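Local coordinates for protein RmpA (Streptococcus mutans, PDB 3BJV) that probably serves as the cytoplasmic IIA phosphotransferase component of a sugar phosphotransferase system that takes up and phosphorylates ascorbate, at residues 26-31 and 83-88; 99-104 and 117-122; 130-135 and 139-144. All blocks are in the same frame, centred on the assembly; numbering follows the deposited sequence.

Contact 1. Residues 26-31 and 83-88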
loop_
_atom_site.group_PDB
_atom_site.type_symbol
_atom_site.label_atom_id
_atom_site.label_comp_id
_atom_site.label_asym_id
_atom_site.label_seq_id
_atom_site.Cartn_x
_atom_site.Cartn_y
_atom_site.Cartn_z
ATOM N N VAL A 26 5.190 -2.149 -19.615
ATOM C CA VAL A 26 4.367 -1.083 -19.073
ATOM C C VAL A 26 3.312 -0.631 -20.086
ATOM O O VAL A 26 2.162 -0.487 -19.733
ATOM C CB VAL A 26 5.243 0.086 -18.538
ATOM C CG1 VAL A 26 4.390 1.313 -18.212
ATOM C CG2 VAL A 26 5.984 -0.393 -17.323
ATOM N N LYS A 27 3.690 -0.424 -21.339
ATOM C CA LYS A 27 2.700 -0.090 -22.368
ATOM C C LYS A 27 1.523 -1.118 -22.418
ATOM O O LYS A 27 0.343 -0.756 -22.487
ATOM C CB LYS A 27 3.392 -0.033 -23.740
ATOM C CG LYS A 27 2.433 0.362 -24.889
ATOM C CD LYS A 27 3.045 -0.053 -26.223
ATOM C CE LYS A 27 2.381 -1.288 -26.763
ATOM N NZ LYS A 27 3.152 -1.856 -27.866
ATOM N N LEU A 28 1.882 -2.389 -22.433
ATOM C CA LEU A 28 0.914 -3.457 -22.501
ATOM C C LEU A 28 -0.071 -3.428 -21.357
ATOM O O LEU A 28 -1.213 -3.839 -21.540
ATOM C CB LEU A 28 1.616 -4.803 -22.493
ATOM C CG LEU A 28 2.453 -5.120 -23.721
ATOM C CD1 LEU A 28 3.165 -6.403 -23.432
ATOM C CD2 LEU A 28 1.635 -5.210 -25.063
ATOM N N SER A 29 0.354 -2.971 -20.178
ATOM C CA SER A 29 -0.532 -3.064 -19.023
ATOM C C SER A 29 -1.540 -1.900 -18.945
ATOM O O SER A 29 -2.570 -1.969 -18.300
ATOM C CB SER A 29 0.270 -3.291 -17.711
ATOM O OG SER A 29 1.000 -2.145 -17.298
ATOM N N VAL A 30 -1.248 -0.829 -19.647
ATOM C CA VAL A 30 -2.031 0.403 -19.500
ATOM C C VAL A 30 -2.967 0.598 -20.692
ATOM O O VAL A 30 -3.992 1.263 -20.593
ATOM C CB VAL A 30 -1.062 1.618 -19.373
ATOM C CG1 VAL A 30 -1.802 2.933 -19.645
ATOM C CG2 VAL A 30 -0.387 1.589 -17.982
ATOM N N THR A 31 -2.559 0.037 -21.824
ATOM C CA THR A 31 -3.286 0.129 -23.057
ATOM C C THR A 31 -4.726 -0.331 -22.883
ATOM O O THR A 31 -5.631 0.352 -23.299
ATOM C CB THR A 31 -2.559 -0.683 -24.130
ATOM O OG1 THR A 31 -1.622 0.177 -24.771
ATOM C CG2 THR A 31 -3.565 -1.225 -25.162
ATOM N N VAL A 83 -1.786 -8.174 -16.833
ATOM C CA VAL A 83 -1.055 -8.657 -17.986
ATOM C C VAL A 83 -0.022 -9.661 -17.429
ATOM O O VAL A 83 0.619 -9.368 -16.411
ATOM C CB VAL A 83 -0.328 -7.472 -18.681
ATOM C CG1 VAL A 83 0.911 -7.951 -19.486
ATOM C CG2 VAL A 83 -1.292 -6.636 -19.582
ATOM N N THR A 84 0.149 -10.813 -18.086
ATOM C CA THR A 84 1.231 -11.758 -17.762
ATOM C C THR A 84 2.120 -11.884 -18.987
ATOM O O THR A 84 1.638 -11.865 -20.094
ATOM C CB THR A 84 0.698 -13.148 -17.428
ATOM O OG1 THR A 84 -0.080 -13.640 -18.518
ATOM C CG2 THR A 84 -0.177 -13.137 -16.129
ATOM N N LEU A 85 3.421 -11.926 -18.779
ATOM C CA LEU A 85 4.431 -12.105 -19.842
ATOM C C LEU A 85 4.884 -13.583 -19.964
ATOM O O LEU A 85 4.821 -14.358 -18.978
ATOM C CB LEU A 85 5.676 -11.216 -19.536
ATOM C CG LEU A 85 5.358 -9.730 -19.367
ATOM C CD1 LEU A 85 6.531 -9.071 -18.895
ATOM C CD2 LEU A 85 4.985 -9.116 -20.709
ATOM N N THR A 86 5.422 -13.937 -21.137
ATOM C CA THR A 86 5.922 -15.291 -21.345
ATOM C C THR A 86 7.344 -15.472 -20.786
ATOM O O THR A 86 7.739 -16.590 -20.416
ATOM C CB THR A 86 5.833 -15.698 -22.815
ATOM O OG1 THR A 86 6.478 -14.704 -23.625
ATOM C CG2 THR A 86 4.319 -15.845 -23.245
ATOM N N GLU A 87 8.095 -14.366 -20.712
ATOM C CA GLU A 87 9.385 -14.292 -20.050
ATOM C C GLU A 87 9.390 -13.031 -19.235
ATOM O O GLU A 87 8.781 -12.062 -19.645
ATOM C CB GLU A 87 10.452 -14.130 -21.096
ATOM C CG GLU A 87 10.652 -15.393 -21.815
ATOM C CD GLU A 87 10.974 -15.159 -23.250
ATOM O OE1 GLU A 87 12.001 -14.447 -23.494
ATOM O OE2 GLU A 87 10.173 -15.691 -24.099
ATOM N N PRO A 88 10.075 -13.037 -18.079
ATOM C CA PRO A 88 10.330 -11.813 -17.328
ATOM C C PRO A 88 11.055 -10.725 -18.114
ATOM O O PRO A 88 11.705 -11.027 -19.105
ATOM C CB PRO A 88 11.190 -12.294 -16.136
ATOM C CG PRO A 88 11.614 -13.704 -16.493
ATOM C CD PRO A 88 10.549 -14.236 -17.368
#

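Contact 2. Residues 99-104 and 117-122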
loop_
_atom_site.group_PDB
_atom_site.type_symbol
_atom_site.label_atom_id
_atom_site.label_comp_id
_atom_site.label_asym_id
_atom_site.label_seq_id
_atom_site.Cartn_x
_atom_site.Cartn_y
_atom_site.Cartn_z
ATOM N N VAL A 99 4.486 -10.425 -14.053
ATOM C CA VAL A 99 3.049 -10.117 -13.955
ATOM C C VAL A 99 2.862 -8.623 -13.704
ATOM O O VAL A 99 3.491 -8.065 -12.804
ATOM C CB VAL A 99 2.323 -10.934 -12.856
ATOM C CG1 VAL A 99 0.818 -10.740 -12.945
ATOM C CG2 VAL A 99 2.682 -12.426 -12.940
ATOM N N LEU A 100 1.997 -7.981 -14.499
ATOM C CA LEU A 100 1.738 -6.553 -14.317
ATOM C C LEU A 100 0.261 -6.268 -14.055
ATOM O O LEU A 100 -0.620 -6.665 -14.819
ATOM C CB LEU A 100 2.308 -5.688 -15.464
ATOM C CG LEU A 100 3.773 -5.911 -15.744
ATOM C CD1 LEU A 100 3.919 -6.750 -17.004
ATOM C CD2 LEU A 100 4.441 -4.581 -15.944
ATOM N N LEU A 101 0.006 -5.630 -12.924
ATOM C CA LEU A 101 -1.315 -5.219 -12.569
ATOM C C LEU A 101 -1.326 -3.671 -12.481
ATOM O O LEU A 101 -0.903 -3.095 -11.474
ATOM C CB LEU A 101 -1.758 -5.905 -11.279
ATOM C CG LEU A 101 -3.260 -6.178 -11.087
ATOM C CD1 LEU A 101 -3.464 -7.212 -9.942
ATOM C CD2 LEU A 101 -3.999 -4.869 -10.774
ATOM N N ALA A 102 -1.736 -3.029 -13.576
ATOM C CA ALA A 102 -1.827 -1.575 -13.647
ATOM C C ALA A 102 -3.033 -1.088 -12.882
ATOM O O ALA A 102 -4.075 -1.724 -12.835
ATOM C CB ALA A 102 -1.909 -1.117 -15.030
ATOM N N LEU A 103 -2.884 0.077 -12.307
ATOM C CA LEU A 103 -3.793 0.553 -11.326
ATOM C C LEU A 103 -4.167 1.941 -11.782
ATOM O O LEU A 103 -3.251 2.761 -12.024
ATOM C CB LEU A 103 -2.989 0.621 -10.002
ATOM C CG LEU A 103 -3.429 1.383 -8.742
ATOM C CD1 LEU A 103 -4.987 1.318 -8.585
ATOM C CD2 LEU A 103 -2.731 0.723 -7.547
ATOM N N ALA A 104 -5.466 2.234 -11.885
ATOM C CA ALA A 104 -5.927 3.634 -11.955
ATOM C C ALA A 104 -6.830 4.014 -10.789
ATOM O O ALA A 104 -7.972 3.509 -10.717
ATOM C CB ALA A 104 -6.645 3.915 -13.282
ATOM N N PRO A 117 -4.955 -3.189 -0.680
ATOM C CA PRO A 117 -5.410 -4.408 -0.034
ATOM C C PRO A 117 -5.889 -5.527 -1.011
ATOM O O PRO A 117 -5.683 -6.707 -0.735
ATOM C CB PRO A 117 -6.600 -3.919 0.783
ATOM C CG PRO A 117 -6.486 -2.484 0.909
ATOM C CD PRO A 117 -5.701 -1.998 -0.199
ATOM N N GLN A 118 -6.534 -5.179 -2.123
ATOM C CA GLN A 118 -7.067 -6.198 -3.035
ATOM C C GLN A 118 -5.964 -6.809 -3.850
ATOM O O GLN A 118 -5.997 -7.995 -4.169
ATOM C CB GLN A 118 -8.084 -5.591 -3.991
ATOM C CG GLN A 118 -9.468 -5.387 -3.374
ATOM C CD GLN A 118 -10.407 -4.729 -4.342
ATOM O OE1 GLN A 118 -10.494 -3.477 -4.441
ATOM N NE2 GLN A 118 -11.120 -5.548 -5.077
ATOM N N ILE A 119 -4.981 -5.983 -4.191
ATOM C CA ILE A 119 -3.825 -6.430 -4.942
ATOM C C ILE A 119 -2.976 -7.383 -4.083
ATOM O O ILE A 119 -2.561 -8.452 -4.575
ATOM C CB ILE A 119 -3.031 -5.239 -5.489
ATOM C CG1 ILE A 119 -3.848 -4.604 -6.628
ATOM C CG2 ILE A 119 -1.596 -5.656 -5.917
ATOM C CD1 ILE A 119 -3.480 -3.134 -6.970
ATOM N N ILE A 120 -2.768 -7.020 -2.813
ATOM C CA ILE A 120 -1.960 -7.857 -1.965
ATOM C C ILE A 120 -2.627 -9.209 -1.605
ATOM O O ILE A 120 -1.947 -10.254 -1.631
ATOM C CB ILE A 120 -1.177 -7.102 -0.790
ATOM C CG1 ILE A 120 -2.039 -6.627 0.330
ATOM C CG2 ILE A 120 -0.323 -5.883 -1.307
ATOM C CD1 ILE A 120 -1.421 -5.237 0.863
ATOM N N ALA A 121 -3.949 -9.196 -1.401
ATOM C CA ALA A 121 -4.751 -10.447 -1.288
ATOM C C ALA A 121 -4.514 -11.439 -2.448
ATOM O O ALA A 121 -4.287 -12.616 -2.223
ATOM C CB ALA A 121 -6.258 -10.118 -1.184
ATOM N N LEU A 122 -4.591 -10.950 -3.684
ATOM C CA LEU A 122 -4.334 -11.780 -4.886
ATOM C C LEU A 122 -2.938 -12.425 -4.853
ATOM O O LEU A 122 -2.813 -13.668 -4.967
ATOM C CB LEU A 122 -4.527 -10.932 -6.148
ATOM C CG LEU A 122 -4.311 -11.611 -7.489
ATOM C CD1 LEU A 122 -5.289 -12.810 -7.648
ATOM C CD2 LEU A 122 -4.539 -10.566 -8.639
#

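Contact 3. Residues 130-135 and 139-144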
loop_
_atom_site.group_PDB
_atom_site.type_symbol
_atom_site.label_atom_id
_atom_site.label_comp_id
_atom_site.label_asym_id
_atom_site.label_seq_id
_atom_site.Cartn_x
_atom_site.Cartn_y
_atom_site.Cartn_z
ATOM N N GLU A 130 3.316 -17.990 -10.013
ATOM C CA GLU A 130 3.376 -19.149 -10.880
ATOM C C GLU A 130 1.998 -19.557 -11.391
ATOM O O GLU A 130 1.861 -20.088 -12.469
ATOM C CB GLU A 130 3.986 -20.307 -10.100
ATOM C CG GLU A 130 3.767 -21.691 -10.668
ATOM C CD GLU A 130 4.473 -22.791 -9.821
ATOM O OE1 GLU A 130 5.748 -22.759 -9.682
ATOM O OE2 GLU A 130 3.751 -23.671 -9.294
ATOM N N ARG A 131 0.974 -19.359 -10.586
ATOM C CA ARG A 131 -0.343 -19.737 -10.986
ATOM C C ARG A 131 -0.881 -18.683 -11.993
ATOM O O ARG A 131 -1.399 -19.058 -13.047
ATOM C CB ARG A 131 -1.234 -19.945 -9.767
ATOM C CG ARG A 131 -0.823 -21.159 -8.892
ATOM C CD ARG A 131 -1.525 -21.161 -7.472
ATOM N NE ARG A 131 -2.969 -21.178 -7.653
ATOM C CZ ARG A 131 -3.870 -20.725 -6.793
ATOM N NH1 ARG A 131 -3.497 -20.193 -5.633
ATOM N NH2 ARG A 131 -5.156 -20.821 -7.115
ATOM N N LEU A 132 -0.686 -17.393 -11.715
ATOM C CA LEU A 132 -1.090 -16.307 -12.652
ATOM C C LEU A 132 -0.523 -16.456 -14.069
ATOM O O LEU A 132 -1.247 -16.327 -15.069
ATOM C CB LEU A 132 -0.721 -14.957 -12.049
ATOM C CG LEU A 132 -1.761 -14.478 -11.020
ATOM C CD1 LEU A 132 -1.298 -13.211 -10.388
ATOM C CD2 LEU A 132 -3.059 -14.248 -11.730
ATOM N N VAL A 133 0.771 -16.802 -14.114
ATOM C CA VAL A 133 1.527 -17.077 -15.328
ATOM C C VAL A 133 0.992 -18.329 -16.104
ATOM O O VAL A 133 1.054 -18.379 -17.334
ATOM C CB VAL A 133 3.078 -17.089 -14.990
ATOM C CG1 VAL A 133 3.926 -17.636 -16.109
ATOM C CG2 VAL A 133 3.583 -15.661 -14.656
ATOM N N ASN A 134 0.483 -19.335 -15.403
ATOM C CA ASN A 134 -0.132 -20.511 -16.083
ATOM C C ASN A 134 -1.631 -20.351 -16.443
ATOM O O ASN A 134 -2.248 -21.315 -16.854
ATOM C CB ASN A 134 0.021 -21.795 -15.248
ATOM C CG ASN A 134 1.475 -22.307 -15.181
ATOM O OD1 ASN A 134 2.244 -22.151 -16.160
ATOM N ND2 ASN A 134 1.850 -22.960 -14.032
ATOM N N CYS A 135 -2.204 -19.157 -16.232
ATOM C CA CYS A 135 -3.587 -18.833 -16.605
ATOM C C CYS A 135 -3.660 -18.568 -18.082
ATOM O O CYS A 135 -2.831 -17.808 -18.636
ATOM C CB CYS A 135 -4.117 -17.599 -15.847
ATOM S SG CYS A 135 -4.677 -17.962 -14.160
ATOM N N GLU A 139 -11.283 -16.038 -17.167
ATOM C CA GLU A 139 -12.037 -16.806 -16.162
ATOM C C GLU A 139 -11.171 -17.503 -15.104
ATOM O O GLU A 139 -11.530 -17.556 -13.937
ATOM C CB GLU A 139 -12.974 -17.835 -16.833
ATOM C CG GLU A 139 -14.256 -17.267 -17.470
ATOM C CD GLU A 139 -14.007 -16.129 -18.495
ATOM O OE1 GLU A 139 -13.276 -16.337 -19.503
ATOM O OE2 GLU A 139 -14.563 -15.018 -18.291
ATOM N N GLU A 140 -10.019 -18.000 -15.511
ATOM C CA GLU A 140 -9.047 -18.589 -14.576
ATOM C C GLU A 140 -8.476 -17.630 -13.565
ATOM O O GLU A 140 -8.350 -18.006 -12.400
ATOM C CB GLU A 140 -7.895 -19.277 -15.333
ATOM C CG GLU A 140 -8.336 -20.550 -15.929
ATOM C CD GLU A 140 -7.324 -21.154 -16.895
ATOM O OE1 GLU A 140 -6.122 -21.286 -16.571
ATOM O OE2 GLU A 140 -7.772 -21.546 -17.986
ATOM N N VAL A 141 -8.116 -16.419 -14.025
ATOM C CA VAL A 141 -7.616 -15.371 -13.182
ATOM C C VAL A 141 -8.672 -14.936 -12.188
ATOM O O VAL A 141 -8.376 -14.742 -11.015
ATOM C CB VAL A 141 -7.113 -14.103 -13.989
ATOM C CG1 VAL A 141 -6.817 -12.908 -13.022
ATOM C CG2 VAL A 141 -5.906 -14.405 -14.757
ATOM N N LEU A 142 -9.885 -14.741 -12.677
ATOM C CA LEU A 142 -11.033 -14.388 -11.817
ATOM C C LEU A 142 -11.336 -15.493 -10.799
ATOM O O LEU A 142 -11.665 -15.189 -9.657
ATOM C CB LEU A 142 -12.282 -14.124 -12.644
ATOM C CG LEU A 142 -12.275 -12.978 -13.627
ATOM C CD1 LEU A 142 -13.492 -13.123 -14.512
ATOM C CD2 LEU A 142 -12.299 -11.658 -12.889
ATOM N N ALA A 143 -11.185 -16.772 -11.160
ATOM C CA ALA A 143 -11.306 -17.792 -10.099
ATOM C C ALA A 143 -10.281 -17.536 -8.961
ATOM O O ALA A 143 -10.655 -17.544 -7.774
ATOM C CB ALA A 143 -11.215 -19.215 -10.656
ATOM N N MET A 144 -9.033 -17.238 -9.311
ATOM C CA MET A 144 -8.063 -16.743 -8.318
ATOM C C MET A 144 -8.479 -15.506 -7.522
ATOM O O MET A 144 -8.251 -15.438 -6.322
ATOM C CB MET A 144 -6.711 -16.475 -8.957
ATOM C CG MET A 144 -5.987 -17.757 -9.321
ATOM S SD MET A 144 -4.364 -17.457 -10.053
ATOM C CE MET A 144 -3.421 -16.741 -8.698
#

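Contact 1. Residues 26-31 and 83-88
V83 on strand 79-85 meets L28 and S29 on helix 22-36. From CB the V83 side chain forks into two methyls. CG2 of V83 lies 3.4 Å from O of L28 and 3.7 Å from CA of S29, with CB of S29 at 4.1 Å. This methyl therefore presses on the helix backbone itself. CG1 stands anti to the backbone N of V83 (chi1 155°) and passes CB of L28 more loosely, at 4.4 Å. Further along the strand, CD2 of L85 meets CD1 of L28 at 4.3 Å. The short helix and strand segments run nearly antiparallel, at 153°, with their axes 8.9 Å apart. This is helix-on-sheet packing in the alpha/beta three-layer sandwich. L28 also touches L17 of the neighbouring strand 13-17. OG of S29 turns back into its own helix and donates to V26 O over 3.2 Å, while S29 O is bonded to the hydroxyl of S81. The S29 hydroxyl and carbonyl are thus both satisfied without a partner on 83-88. No hydrogen bond crosses between the segments. The contact rests on van der Waals fit, a valine methyl on the helix backbone and leucine ends on each other.

Contact 2. Residues 99-104 and 117-122
L101 and L103 meet I119 and L122 without any flat group across the interface. All four side chains are branched and aliphatic, so there are no ring faces or edges to match between the two segments. Flat side chains come from outside the segments: F80 touches L101, L103 and I119, F123 touches L101, and H111 touches L103. L101 splits its two methyls between two helix residues. CD1 of L101 lies 3.8 Å from CD2 of L122, and CD2 of L101 lies 4.2 Å from CG1 of I119. The first bond of L101 points at the helix, and CG stands roughly anti to the backbone N (chi1 -150°). L103 meets the far end of the isoleucine, with its CD2 4.0 Å from CD1 of I119. I119 is thus used at two successive atoms, CG1 for L101 and CD1 for L103. The three pairs cross at a slant. This is one helix-sheet interface of the alpha/beta three-layer sandwich. Side chains alternate along strand 96-104: L101 and L103 face helix 108-123, while L100 and A102 pack on helix 22-36 from the other face of the sheet. I120, next to I119 on the helix, packs on I120 of the second subunit. The four touching residues are buried, and no hydrogen bond joins the segments. L103 O of the strand accepts from the hydroxyl of Y43.

Contact 3. Residues 130-135 and 139-144
C135 and E140 bring the two backbones closest, with their CA atoms 5.8 Å apart. Segment 130-135 ends helix 128-133, and C135 is extended. Segment 139-144 is helical throughout. A short loop joins the two as an antiparallel helical hairpin. SG of C135 lies 3.7 Å from CB of E140 and 3.8 Å from CG2 of V141. The carboxylate of E140 turns back: OE2 is hydrogen-bonded to the T137 hydroxyl, and OE1 comes near CA of C135 with a weak hydrogen bond to K136 N. M144 lies between the two segments, against R131, L132 and C135. Its chain bends at chi3 (67°), and CE of M144 comes within 3.6 Å of CG of L132. SD of M144 lies 3.8 Å from CD2 of L132 and 4.1 Å from SG of C135. CG2 of V141 meets CD2 of L132 at 4.2 Å. The hairpin covers strand 96-104 and helix 108-123, where L132 packs on V99 and F123, and strand 13-17, where V141 packs on I13 and L15. R131 forms a salt bridge to E147 through NH2 and bonds D126 O through NH1. CE of M144 covers one face of this guanidinium, with NH2 of R131 3.9 Å from CG of M144.

Overall arrangement
Contacts 1 and 2 share one sheet. Strands 79-85 and 96-104 are antiparallel neighbours in it, and V83 O probably accepts a hydrogen bond from L100 N over 2.7 Å. Each contact sets a helix on that sheet, on opposite faces. Both are buried and have no hydrogen bond across. Contact 2 is wholly aliphatic, while contact 1 also sets a methyl on a helix backbone and serine. Contact 3 lies farther out, about 14 Å from the chain centre against 5 Å for contact 2, measured between centres. It joins helix to helix and is only partly buried. Sulfur atoms and charged side chains enter there. It meets contact 2 where L122 touches M144, and contact 1 through T84.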